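Local coordinates for protein interacting with Hsp90 1 (Saccharomyces cerevisiae, PDB 4CGU) that takes part in pre-rRNA processing and is required for the interaction of NOP58 with snoRNA, at residues I136-A140 and A141-I145. Numbering follows the deposited sequence.
Sequences IVVNA and ADIKI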
loop_
_atom_site.group_PDB
_atom_site.type_symbol
_atom_site.label_atom_id
_atom_site.label_comp_id
_atom_site.label_asym_id
_atom_site.label_seq_id
_atom_site.Cartn_x
_atom_site.Cartn_y
_atom_site.Cartn_z
ATOM N N ILE B 136 -5.169 -11.345 11.265
ATOM C CA ILE B 136 -3.938 -10.635 10.927
ATOM C C ILE B 136 -4.222 -9.243 10.368
ATOM O O ILE B 136 -5.069 -9.084 9.492
ATOM C CB ILE B 136 -3.109 -11.433 9.898
ATOM C CG1 ILE B 136 -2.327 -12.546 10.591
ATOM C CG2 ILE B 136 -2.149 -10.534 9.146
ATOM C CD1 ILE B 136 -1.578 -13.433 9.626
ATOM N N VAL B 137 -3.518 -8.236 10.878
ATOM C CA VAL B 137 -3.597 -6.904 10.288
ATOM C C VAL B 137 -2.862 -6.903 8.950
ATOM O O VAL B 137 -1.703 -7.300 8.861
ATOM C CB VAL B 137 -3.080 -5.789 11.244
ATOM C CG1 VAL B 137 -3.854 -5.826 12.551
ATOM C CG2 VAL B 137 -1.579 -5.908 11.503
ATOM N N VAL B 138 -3.556 -6.502 7.893
ATOM C CA VAL B 138 -2.951 -6.529 6.571
ATOM C C VAL B 138 -2.797 -5.132 5.999
ATOM O O VAL B 138 -3.776 -4.425 5.776
ATOM C CB VAL B 138 -3.752 -7.401 5.587
ATOM C CG1 VAL B 138 -3.090 -7.388 4.208
ATOM C CG2 VAL B 138 -3.878 -8.821 6.120
ATOM N N ASN B 139 -1.547 -4.743 5.779
ATOM C CA ASN B 139 -1.225 -3.503 5.095
ATOM C C ASN B 139 -0.655 -3.846 3.725
ATOM O O ASN B 139 0.440 -4.404 3.630
ATOM C CB ASN B 139 -0.213 -2.704 5.916
ATOM C CG ASN B 139 -0.021 -1.289 5.404
ATOM O OD1 ASN B 139 -0.262 -0.995 4.232
ATOM N ND2 ASN B 139 0.430 -0.401 6.287
ATOM N N ALA B 140 -1.402 -3.512 2.673
ATOM C CA ALA B 140 -1.027 -3.855 1.300
ATOM C C ALA B 140 0.354 -3.345 0.923
ATOM O O ALA B 140 1.023 -3.903 0.049
ATOM C CB ALA B 140 -2.068 -3.330 0.311
ATOM N N ALA B 141 0.775 -2.275 1.586
ATOM C CA ALA B 141 2.110 -1.735 1.392
ATOM C C ALA B 141 3.175 -2.703 1.905
ATOM O O ALA B 141 4.298 -2.709 1.411
ATOM C CB ALA B 141 2.239 -0.381 2.089
ATOM N N ASP B 142 2.811 -3.525 2.888
ATOM C CA ASP B 142 3.772 -4.401 3.558
ATOM C C ASP B 142 3.751 -5.835 3.036
ATOM O O ASP B 142 4.542 -6.671 3.477
ATOM C CB ASP B 142 3.533 -4.411 5.071
ATOM C CG ASP B 142 3.764 -3.052 5.709
ATOM O OD1 ASP B 142 4.469 -2.223 5.098
ATOM O OD2 ASP B 142 3.246 -2.818 6.823
ATOM N N ILE B 143 2.843 -6.124 2.110
ATOM C CA ILE B 143 2.820 -7.440 1.482
ATOM C C ILE B 143 4.031 -7.585 0.576
ATOM O O ILE B 143 4.125 -6.923 -0.454
ATOM C CB ILE B 143 1.539 -7.663 0.663
ATOM C CG1 ILE B 143 0.306 -7.493 1.557
ATOM C CG2 ILE B 143 1.563 -9.051 -0.010
ATOM C CD1 ILE B 143 -1.012 -7.594 0.812
ATOM N N LYS B 144 4.967 -8.443 0.970
ATOM C CA LYS B 144 6.186 -8.647 0.197
ATOM C C LYS B 144 6.102 -9.943 -0.587
ATOM O O LYS B 144 5.911 -11.009 -0.006
ATOM C CB LYS B 144 7.413 -8.675 1.114
ATOM C CG LYS B 144 7.608 -7.401 1.918
ATOM C CD LYS B 144 7.768 -6.197 0.997
ATOM C CE LYS B 144 7.623 -4.885 1.754
ATOM N NZ LYS B 144 6.736 -3.934 1.015
ATOM N N ILE B 145 6.257 -9.848 -1.903
ATOM C CA ILE B 145 6.213 -11.019 -2.770
ATOM C C ILE B 145 7.503 -11.176 -3.574
ATOM O O ILE B 145 7.851 -10.315 -4.382
ATOM C CB ILE B 145 5.030 -10.941 -3.755
ATOM C CG1 ILE B 145 3.707 -10.779 -3.001
ATOM C CG2 ILE B 145 4.994 -12.175 -4.638
ATOM C CD1 ILE B 145 2.493 -10.744 -3.904
HETATM O O HOH W 1 3.217 -4.550 -1.391
#
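A local reverse turn at N139 to D142, flanked by V138 and I143, delivers the loop after strand 129-131 into strand 144-148, at the surface of the C-terminal CS domain. N139 grips it twice. Its backbone O accepts the N-H of D142 (O to N 2.6 Å) from above the carbonyl plane, closing a type I beta turn with A140 and A141 at its corners; a weak bond from I143 N also reaches this oxygen. With CG swung away from its own backbone N (chi1 -169°), the N139 side chain folds forward, and OD1 takes the N-H of A141 (OD1 to N 3.1 Å). Replacing this asparagine with alanine is likely to cost the A141 N-H its side-chain acceptor, leaving the turn held by backbone bonds to N139 O. D142 OD2 lies 3.6 Å from N139 CB, the carboxylate and amide planes 43° apart, while OD1 forms a salt bridge with a basic side chain of the chain of another protein. Inward, V138 CG1 meets I143 CD1 at 4.0 Å, and both side chains also touch Y115 of strand 114-116. A water donates to both A140 O and I143 O, and K144 NZ bonds A141 O in the carbonyl plane (2.8 Å). This is an Asx turn superposed on a type I beta turn, linking the two sheets of a CS-type beta sandwich.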